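Local coordinates for putative transcription regulator (Lactobacillus plantarum WCFS1, PDB 3COL), which probably binds DNA as a dimeric transcription regulator of the TetR family, pairing a helix-turn-helix domain with an all-helical regulatory domain, at residues V61-I69 and Y99-I110; V158-H166 and I185-M193. All coordinates share one frame; numbering follows the deposited sequence. Where two conformers were deposited one is given.

Contact 1 of 2, residues V61-I69 and Y99-I110; sequences VYARETNRI and YSLANPDSLTII
A partly buried salt-bridge and hydroxyl network joins the C-terminal end of helix 54-67, the helix following the TetR-type helix-turn-helix, to the bend between helices 85-102 and 106-117, with Glu65 lodged as a knob among Tyr99, Ser106, Ile109 and Ile110. Ser106 OG donates to Glu65 OE1, at a 2.4 Å separation so short that its exact length is doubtful, and the same hydroxyl accepts from Tyr99 OH. Arg68 grips the carboxylate end-on: NH1 reaches OE1 of Glu65 at 2.8 Å from above the carboxylate plane, and NH2 reaches OE2. NH1 also gives a weak bond to Tyr99 OH (2.9 Å), which lies at the edge of a guanidinium nearly coplanar with the phenol ring. One face of that ring is covered by Ile69 CA, 3.9 Å from its centroid. On the apolar part of the side chain, Ile110 CG1 packs on Glu65 CB at 3.6 Å. Arg64 NE adds a salt bridge to OE2 of Glu65, while its NH1 pairs with Asp17 of helix 11-26. With an alanine here, Arg68 and Arg64 would probably lose the carboxylate they share, Arg64 keeping Asp17, and Ser106 OG its acceptor. Two flanking guanidinium groups are likely to keep this carboxylate ionised despite its burial.

Contact 2 of 2, residues V158-H166 and I185-M193; sequences VVFSTIHTH and IFQMIWDAM
Val158 O is gripped twice from within its own helix, by the backbone N of Thr162 and by Thr162 OG1, the latter at 2.7 Å. This second bond turns the hydroxyl back onto its own helix, and the torsion that puts OG1 anti to the carbonyl carbon (chi1 -58°) leaves CG2 to face helix 182-193. There CG2 of Thr162 lies 3.7 Å from Ile189 CG1, and the two side chains run past each other in opposite senses. Ile189 is the central knob, set in a hole formed by Val158, Val159, Thr162 and Ile163: its CG2 branch meets Val159 CG2 crosswise at 3.8 Å, while CD1 reaches Ile163 CG1.

Toward the C-terminal end of segment 185-193, Val158 splits its two methyls between neighbours, CG2 against Ala192 CB at 3.6 Å and CG1 against Met193 CG. The selenium of Met193, a selenomethionine, touches Val159 CG2 at 3.9 Å. At the other end, Ile185 lays its terminal methyl over the His166 ring in a CH-pi contact, CD1 standing 3.9 Å from the ring centroid and only 10° off the normal. The imidazole has a polar partner outside the two segments, since ND1 is hydrogen-bonded to Tyr175 OH.

The side chains meet across the interface through apolar and CH-pi contacts, and every touching residue is buried. The second subunit lies close by: Ile185 also packs on Leu154 of that chain, Met188 on its His155, and Asp191 OD2 forms a salt bridge with its Lys148. With the axes of segments 158-166 and 185-193 approaching to 9.7 Å and nearly antiparallel at 159°, this is a knobs-into-holes pair beside the subunit interface, consistent with the C-terminal helical dimerisation region of TetR-family regulators.

In the fold
From the N terminus, the chain passes through the helix-turn-helix region into helix 54-67, and contact 1 closes the first loop when the bend after helix 85-102 returns to it. Contact 2 opens only after contact 1 has closed, so the two stand in series; it ties helix 152-171 to the C-terminal helix 182-193. Their centres lie about 17 Å apart, yet they touch directly: Thr108 OG1 and His164 NE2 form a probable hydrogen bond of 2.6 Å, and Ser100 CB packs on Ile163 CG2. Helix 152-171 thus bridges them, linking the junction with the probable DNA-binding domain to the region beside the second subunit.

Contact 1 of 2, residues V61-I69 and Y99-I110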
loop_
_atom_site.group_PDB
_atom_site.type_symbol
_atom_site.label_atom_id
_atom_site.label_comp_id
_atom_site.label_asym_id
_atom_site.label_seq_id
_atom_site.Cartn_x
_atom_site.Cartn_y
_atom_site.Cartn_z
ATOM N N VAL A 61 -17.204 -0.416 -9.034
ATOM C CA VAL A 61 -16.602 -1.095 -7.894
ATOM C C VAL A 61 -15.739 -0.146 -7.041
ATOM O O VAL A 61 -15.758 -0.221 -5.801
ATOM C CB VAL A 61 -15.804 -2.357 -8.324
ATOM C CG1 VAL A 61 -15.048 -2.948 -7.130
ATOM C CG2 VAL A 61 -16.773 -3.390 -8.974
ATOM N N TYR A 62 -14.979 0.727 -7.688
ATOM C CA TYR A 62 -14.244 1.771 -6.932
ATOM C C TYR A 62 -15.183 2.564 -5.997
ATOM O O TYR A 62 -14.917 2.656 -4.788
ATOM C CB TYR A 62 -13.454 2.708 -7.844
ATOM C CG TYR A 62 -12.505 3.636 -7.057
ATOM C CD1 TYR A 62 -11.358 3.139 -6.467
ATOM C CD2 TYR A 62 -12.800 4.995 -6.893
ATOM C CE1 TYR A 62 -10.513 3.956 -5.744
ATOM C CE2 TYR A 62 -11.968 5.825 -6.166
ATOM C CZ TYR A 62 -10.827 5.297 -5.595
ATOM O OH TYR A 62 -9.988 6.120 -4.871
ATOM N N ALA A 63 -16.285 3.100 -6.546
ATOM C CA ALA A 63 -17.196 3.928 -5.773
ATOM C C ALA A 63 -17.917 3.120 -4.679
ATOM O O ALA A 63 -18.129 3.631 -3.592
ATOM C CB ALA A 63 -18.206 4.646 -6.686
ATOM N N ARG A 64 -18.288 1.868 -4.974
ATOM C CA ARG A 64 -18.849 0.966 -3.975
ATOM C C ARG A 64 -17.930 0.761 -2.771
ATOM O O ARG A 64 -18.366 0.940 -1.616
ATOM C CB ARG A 64 -19.165 -0.407 -4.573
ATOM C CG ARG A 64 -20.001 -1.310 -3.645
ATOM C CD ARG A 64 -20.215 -2.689 -4.226
ATOM N NE ARG A 64 -18.999 -3.498 -4.229
ATOM C CZ ARG A 64 -18.991 -4.802 -4.521
ATOM N NH1 ARG A 64 -20.136 -5.421 -4.828
ATOM N NH2 ARG A 64 -17.844 -5.485 -4.505
ATOM N N GLU A 65 -16.687 0.360 -3.031
ATOM C CA GLU A 65 -15.726 0.165 -1.943
ATOM C C GLU A 65 -15.479 1.447 -1.129
ATOM O O GLU A 65 -15.611 1.424 0.089
ATOM C CB GLU A 65 -14.385 -0.430 -2.437
ATOM C CG GLU A 65 -14.529 -1.847 -3.064
ATOM C CD GLU A 65 -15.377 -2.779 -2.217
ATOM O OE1 GLU A 65 -15.026 -3.004 -1.025
ATOM O OE2 GLU A 65 -16.402 -3.276 -2.728
ATOM N N THR A 66 -15.140 2.551 -1.801
ATOM C CA THR A 66 -14.852 3.806 -1.093
ATOM C C THR A 66 -16.035 4.335 -0.317
ATOM O O THR A 66 -15.883 4.813 0.800
ATOM C CB THR A 66 -14.279 4.897 -2.013
ATOM O OG1 THR A 66 -15.185 5.162 -3.082
ATOM C CG2 THR A 66 -12.967 4.453 -2.556
ATOM N N ASN A 67 -17.223 4.229 -0.899
ATOM C CA ASN A 67 -18.437 4.673 -0.211
ATOM C C ASN A 67 -18.839 3.831 1.000
ATOM O O ASN A 67 -19.579 4.278 1.861
ATOM C CB ASN A 67 -19.577 4.821 -1.212
ATOM C CG ASN A 67 -19.538 6.164 -1.912
ATOM O OD1 ASN A 67 -18.924 6.321 -2.975
ATOM N ND2 ASN A 67 -20.149 7.161 -1.284
ATOM N N ARG A 68 -18.307 2.622 1.096
ATOM C CA ARG A 68 -18.608 1.802 2.262
ATOM C C ARG A 68 -17.794 2.199 3.511
ATOM O O ARG A 68 -18.111 1.787 4.627
ATOM C CB ARG A 68 -18.457 0.294 1.941
ATOM C CG ARG A 68 -19.783 -0.467 1.953
ATOM C CD ARG A 68 -19.585 -1.990 2.121
ATOM N NE ARG A 68 -19.684 -2.764 0.863
ATOM C CZ ARG A 68 -18.645 -3.150 0.130
ATOM N NH1 ARG A 68 -17.409 -2.815 0.496
ATOM N NH2 ARG A 68 -18.841 -3.871 -0.968
ATOM N N ILE A 69 -16.754 2.997 3.339
ATOM C CA ILE A 69 -15.893 3.302 4.481
ATOM C C ILE A 69 -16.598 4.143 5.581
ATOM O O ILE A 69 -16.645 3.724 6.756
ATOM C CB ILE A 69 -14.570 3.921 4.046
ATOM C CG1 ILE A 69 -13.900 3.026 2.989
ATOM C CG2 ILE A 69 -13.646 4.160 5.287
ATOM C CD1 ILE A 69 -12.640 3.599 2.405
ATOM N N TYR A 99 -14.082 -0.784 9.624
ATOM C CA TYR A 99 -14.489 -1.019 8.232
ATOM C C TYR A 99 -13.602 -2.043 7.535
ATOM O O TYR A 99 -14.092 -2.984 6.924
ATOM C CB TYR A 99 -14.528 0.261 7.380
ATOM C CG TYR A 99 -14.785 -0.116 5.941
ATOM C CD1 TYR A 99 -16.058 -0.553 5.537
ATOM C CD2 TYR A 99 -13.753 -0.138 5.005
ATOM C CE1 TYR A 99 -16.288 -0.942 4.248
ATOM C CE2 TYR A 99 -13.982 -0.540 3.705
ATOM C CZ TYR A 99 -15.247 -0.936 3.337
ATOM O OH TYR A 99 -15.498 -1.344 2.042
ATOM N N SER A 100 -12.289 -1.838 7.623
ATOM C CA SER A 100 -11.353 -2.717 6.970
ATOM C C SER A 100 -11.401 -4.161 7.493
ATOM O O SER A 100 -11.370 -5.099 6.707
ATOM C CB SER A 100 -9.928 -2.136 7.040
ATOM O OG SER A 100 -9.006 -2.954 6.304
ATOM N N LEU A 101 -11.434 -4.362 8.806
ATOM C CA LEU A 101 -11.460 -5.722 9.339
ATOM C C LEU A 101 -12.727 -6.467 8.979
ATOM O O LEU A 101 -12.719 -7.703 8.883
ATOM C CB LEU A 101 -11.297 -5.718 10.865
ATOM C CG LEU A 101 -9.983 -5.175 11.409
ATOM C CD1 LEU A 101 -9.997 -5.096 12.924
ATOM C CD2 LEU A 101 -8.882 -6.113 10.980
ATOM N N ALA A 102 -13.806 -5.712 8.797
ATOM C CA ALA A 102 -15.140 -6.276 8.496
ATOM C C ALA A 102 -15.291 -6.550 7.003
ATOM O O ALA A 102 -16.134 -7.353 6.619
ATOM C CB ALA A 102 -16.234 -5.333 8.976
ATOM N N ASN A 103 -14.467 -5.850 6.196
ATOM C CA ASN A 103 -14.342 -5.957 4.725
ATOM C C ASN A 103 -12.879 -6.149 4.290
ATOM O O ASN A 103 -12.275 -5.270 3.700
ATOM C CB ASN A 103 -14.900 -4.702 4.048
ATOM C CG ASN A 103 -16.315 -4.389 4.505
ATOM O OD1 ASN A 103 -17.302 -4.812 3.879
ATOM N ND2 ASN A 103 -16.428 -3.687 5.627
ATOM N N PRO A 104 -12.327 -7.335 4.552
ATOM C CA PRO A 104 -10.885 -7.627 4.442
ATOM C C PRO A 104 -10.251 -7.490 3.061
ATOM O O PRO A 104 -9.023 -7.482 2.987
ATOM C CB PRO A 104 -10.757 -9.067 4.937
ATOM C CG PRO A 104 -12.084 -9.390 5.626
ATOM C CD PRO A 104 -13.120 -8.503 4.990
ATOM N N ASP A 105 -11.056 -7.399 1.994
ATOM C CA ASP A 105 -10.541 -7.193 0.640
ATOM C C ASP A 105 -10.771 -5.794 0.116
ATOM O O ASP A 105 -10.350 -5.497 -0.980
ATOM C CB ASP A 105 -11.198 -8.163 -0.370
ATOM C CG ASP A 105 -10.774 -9.592 -0.137
ATOM O OD1 ASP A 105 -9.582 -9.818 0.172
ATOM O OD2 ASP A 105 -11.645 -10.460 -0.226
ATOM N N SER A 106 -11.472 -4.958 0.874
ATOM C CA SER A 106 -11.908 -3.676 0.328
ATOM C C SER A 106 -10.742 -2.752 0.021
ATOM O O SER A 106 -10.609 -2.238 -1.092
ATOM C CB SER A 106 -12.939 -3.017 1.259
ATOM O OG SER A 106 -13.571 -1.957 0.583
ATOM N N LEU A 107 -9.845 -2.591 0.988
ATOM C CA LEU A 107 -8.713 -1.716 0.812
ATOM C C LEU A 107 -7.800 -2.237 -0.277
ATOM O O LEU A 107 -7.238 -1.466 -1.041
ATOM C CB LEU A 107 -7.972 -1.541 2.152
ATOM C CG LEU A 107 -8.395 -0.358 3.032
ATOM C CD1 LEU A 107 -9.803 -0.453 3.400
ATOM C CD2 LEU A 107 -7.541 -0.274 4.325
ATOM N N THR A 108 -7.673 -3.558 -0.372
ATOM C CA THR A 108 -6.873 -4.171 -1.434
ATOM C C THR A 108 -7.445 -3.797 -2.803
ATOM O O THR A 108 -6.685 -3.416 -3.716
ATOM C CB THR A 108 -6.831 -5.718 -1.288
ATOM O OG1 THR A 108 -6.182 -6.058 -0.055
ATOM C CG2 THR A 108 -6.065 -6.381 -2.474
ATOM N N ILE A 109 -8.774 -3.880 -2.938
ATOM C CA ILE A 109 -9.437 -3.593 -4.213
ATOM C C ILE A 109 -9.210 -2.131 -4.612
ATOM O O ILE A 109 -8.826 -1.862 -5.755
ATOM C CB ILE A 109 -10.952 -3.900 -4.136
ATOM C CG1 ILE A 109 -11.208 -5.425 -4.116
ATOM C CG2 ILE A 109 -11.743 -3.219 -5.301
ATOM C CD1 ILE A 109 -12.551 -5.785 -3.498
ATOM N N ILE A 110 -9.480 -1.216 -3.668
ATOM C CA ILE A 110 -9.286 0.237 -3.832
ATOM C C ILE A 110 -7.848 0.527 -4.265
ATOM O O ILE A 110 -7.615 1.238 -5.235
ATOM C CB ILE A 110 -9.605 1.012 -2.527
ATOM C CG1 ILE A 110 -11.118 0.968 -2.207
ATOM C CG2 ILE A 110 -9.103 2.520 -2.577
ATOM C CD1 ILE A 110 -11.459 1.373 -0.788
#

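Contact 2 of 2, residues V158-H166 and I185-M193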
loop_
_atom_site.group_PDB
_atom_site.type_symbol
_atom_site.label_atom_id
_atom_site.label_comp_id
_atom_site.label_asym_id
_atom_site.label_seq_id
_atom_site.Cartn_x
_atom_site.Cartn_y
_atom_site.Cartn_z
ATOM N N VAL A 158 -0.342 6.761 6.039
ATOM C CA VAL A 158 -0.038 6.011 7.251
ATOM C C VAL A 158 -1.282 5.318 7.857
ATOM O O VAL A 158 -1.195 4.158 8.301
ATOM C CB VAL A 158 0.757 6.857 8.316
ATOM C CG1 VAL A 158 -0.090 8.003 8.911
ATOM C CG2 VAL A 158 1.194 5.953 9.449
ATOM N N VAL A 159 -2.422 6.024 7.860
ATOM C CA VAL A 159 -3.696 5.479 8.272
ATOM C C VAL A 159 -4.058 4.262 7.429
ATOM O O VAL A 159 -4.331 3.175 7.949
ATOM C CB VAL A 159 -4.817 6.546 8.146
ATOM C CG1 VAL A 159 -6.266 5.913 8.408
ATOM C CG2 VAL A 159 -4.566 7.656 9.114
ATOM N N PHE A 160 -4.106 4.439 6.127
ATOM C CA PHE A 160 -4.578 3.367 5.280
ATOM C C PHE A 160 -3.619 2.215 5.149
ATOM O O PHE A 160 -4.043 1.040 5.164
ATOM C CB PHE A 160 -5.042 3.919 3.914
ATOM C CG PHE A 160 -6.422 4.491 3.989
ATOM C CD1 PHE A 160 -7.510 3.758 3.554
ATOM C CD2 PHE A 160 -6.642 5.745 4.587
ATOM C CE1 PHE A 160 -8.789 4.282 3.664
ATOM C CE2 PHE A 160 -7.896 6.258 4.707
ATOM C CZ PHE A 160 -8.983 5.530 4.258
ATOM N N SER A 161 -2.326 2.527 5.021
ATOM C CA SER A 161 -1.313 1.465 4.835
ATOM C C SER A 161 -1.169 0.557 6.050
ATOM O O SER A 161 -1.106 -0.660 5.908
ATOM C CB SER A 161 0.034 2.047 4.433
ATOM O OG SER A 161 1.037 1.055 4.483
ATOM N N THR A 162 -1.159 1.157 7.237
ATOM C CA THR A 162 -1.069 0.421 8.522
ATOM C C THR A 162 -2.303 -0.476 8.739
ATOM O O THR A 162 -2.151 -1.631 9.091
ATOM C CB THR A 162 -0.919 1.380 9.731
ATOM O OG1 THR A 162 0.260 2.180 9.537
ATOM C CG2 THR A 162 -0.800 0.631 11.083
ATOM N N ILE A 163 -3.501 0.079 8.523
ATOM C CA ILE A 163 -4.715 -0.703 8.628
ATOM C C ILE A 163 -4.775 -1.785 7.558
ATOM O O ILE A 163 -5.197 -2.906 7.823
ATOM C CB ILE A 163 -5.966 0.214 8.623
ATOM C CG1 ILE A 163 -6.007 1.012 9.945
ATOM C CG2 ILE A 163 -7.235 -0.596 8.367
ATOM C CD1 ILE A 163 -7.025 2.203 9.951
ATOM N N HIS A 164 -4.347 -1.462 6.341
ATOM C CA HIS A 164 -4.392 -2.459 5.301
ATOM C C HIS A 164 -3.477 -3.656 5.618
ATOM O O HIS A 164 -3.913 -4.780 5.512
ATOM C CB HIS A 164 -4.063 -1.846 3.938
ATOM C CG HIS A 164 -4.288 -2.784 2.806
ATOM N ND1 HIS A 164 -3.585 -2.709 1.630
ATOM C CD2 HIS A 164 -5.134 -3.828 2.670
ATOM C CE1 HIS A 164 -3.981 -3.676 0.819
ATOM N NE2 HIS A 164 -4.917 -4.368 1.428
ATOM N N THR A 165 -2.225 -3.394 6.005
ATOM C CA THR A 165 -1.255 -4.433 6.371
ATOM C C THR A 165 -1.784 -5.310 7.513
ATOM O O THR A 165 -1.710 -6.536 7.460
ATOM C CB THR A 165 0.114 -3.831 6.749
ATOM O OG1 THR A 165 0.614 -3.021 5.667
ATOM C CG2 THR A 165 1.147 -4.921 7.024
ATOM N N HIS A 166 -2.330 -4.669 8.530
ATOM C CA HIS A 166 -2.892 -5.362 9.687
ATOM C C HIS A 166 -4.035 -6.286 9.223
ATOM O O HIS A 166 -4.127 -7.426 9.644
ATOM C CB HIS A 166 -3.354 -4.294 10.707
ATOM C CG HIS A 166 -3.953 -4.853 11.969
ATOM N ND1 HIS A 166 -3.316 -5.797 12.752
ATOM C CD2 HIS A 166 -5.112 -4.560 12.607
ATOM C CE1 HIS A 166 -4.067 -6.073 13.807
ATOM N NE2 HIS A 166 -5.162 -5.340 13.740
ATOM N N ILE A 185 -2.837 -0.574 17.565
ATOM C CA ILE A 185 -2.553 -0.160 16.195
ATOM C C ILE A 185 -2.615 1.365 16.064
ATOM O O ILE A 185 -1.768 1.986 15.394
ATOM C CB ILE A 185 -3.557 -0.824 15.223
ATOM C CG1 ILE A 185 -3.581 -2.358 15.382
ATOM C CG2 ILE A 185 -3.306 -0.363 13.763
ATOM C CD1 ILE A 185 -2.178 -3.045 15.243
ATOM N N PHE A 186 -3.618 1.980 16.704
ATOM C CA PHE A 186 -3.778 3.443 16.685
ATOM C C PHE A 186 -2.597 4.123 17.362
ATOM O O PHE A 186 -2.269 5.241 17.016
ATOM C CB PHE A 186 -5.076 3.889 17.387
ATOM C CG PHE A 186 -5.365 5.385 17.235
ATOM C CD1 PHE A 186 -5.504 5.961 15.963
ATOM C CD2 PHE A 186 -5.495 6.199 18.339
ATOM C CE1 PHE A 186 -5.749 7.323 15.816
ATOM C CE2 PHE A 186 -5.762 7.558 18.203
ATOM C CZ PHE A 186 -5.883 8.122 16.952
ATOM N N GLN A 187 -1.940 3.468 18.322
ATOM C CA GLN A 187 -0.751 4.106 18.917
ATOM C C GLN A 187 0.341 4.390 17.831
ATOM O O GLN A 187 0.924 5.491 17.768
ATOM C CB GLN A 187 -0.202 3.282 20.071
ATOM C CG GLN A 187 0.833 4.037 20.924
ATOM C CD GLN A 187 1.573 3.094 21.863
ATOM O OE1 GLN A 187 2.060 2.018 21.449
ATOM N NE2 GLN A 187 1.623 3.458 23.129
HETATM N N MSE A 188 0.592 3.422 16.961
HETATM C CA MSE A 188 1.545 3.642 15.850
HETATM C C MSE A 188 1.065 4.768 14.883
HETATM O O MSE A 188 1.817 5.681 14.551
HETATM C CB MSE A 188 1.813 2.350 15.083
HETATM C CG MSE A 188 2.368 2.644 13.657
HETATM SE SE MSE A 188 2.897 1.008 12.753
HETATM C CE MSE A 188 4.653 0.682 13.511
ATOM N N ILE A 189 -0.198 4.702 14.458
ATOM C CA ILE A 189 -0.759 5.666 13.494
ATOM C C ILE A 189 -0.802 7.083 14.051
ATOM O O ILE A 189 -0.423 8.025 13.370
ATOM C CB ILE A 189 -2.168 5.230 13.045
ATOM C CG1 ILE A 189 -2.098 3.909 12.244
ATOM C CG2 ILE A 189 -2.896 6.368 12.295
ATOM C CD1 ILE A 189 -3.465 3.266 12.051
ATOM N N TRP A 190 -1.263 7.218 15.297
ATOM C CA TRP A 190 -1.368 8.532 15.945
ATOM C C TRP A 190 -0.003 9.146 16.248
ATOM O O TRP A 190 0.191 10.341 16.036
ATOM C CB TRP A 190 -2.256 8.477 17.236
ATOM C CG TRP A 190 -2.450 9.848 17.929
ATOM C CD1 TRP A 190 -2.128 10.168 19.230
ATOM C CD2 TRP A 190 -2.988 11.065 17.348
ATOM N NE1 TRP A 190 -2.436 11.478 19.482
ATOM C CE2 TRP A 190 -2.945 12.059 18.352
ATOM C CE3 TRP A 190 -3.468 11.413 16.063
ATOM C CZ2 TRP A 190 -3.399 13.373 18.129
ATOM C CZ3 TRP A 190 -3.903 12.708 15.835
ATOM C CH2 TRP A 190 -3.866 13.683 16.859
ATOM N N ASP A 191 0.929 8.356 16.784
ATOM C CA ASP A 191 2.345 8.814 16.899
ATOM C C ASP A 191 2.917 9.322 15.555
ATOM O O ASP A 191 3.595 10.369 15.503
ATOM C CB ASP A 191 3.266 7.711 17.450
ATOM C CG ASP A 191 3.009 7.418 18.920
ATOM O OD1 ASP A 191 2.220 8.163 19.522
ATOM O OD2 ASP A 191 3.585 6.449 19.470
ATOM N N ALA A 192 2.683 8.546 14.495
ATOM C CA ALA A 192 3.152 8.917 13.124
ATOM C C ALA A 192 2.614 10.298 12.766
ATOM O O ALA A 192 3.363 11.148 12.355
ATOM C CB ALA A 192 2.663 7.934 12.122
HETATM N N MSE A 193 1.315 10.513 12.962
HETATM C CA MSE A 193 0.647 11.773 12.587
HETATM C C MSE A 193 0.916 12.987 13.499
HETATM O O MSE A 193 1.018 14.107 13.020
HETATM C CB MSE A 193 -0.886 11.573 12.549
HETATM C CG MSE A 193 -1.395 10.490 11.565
HETATM SE SE MSE A 193 -3.295 10.227 11.746
HETATM C CE MSE A 193 -3.986 11.794 10.794
#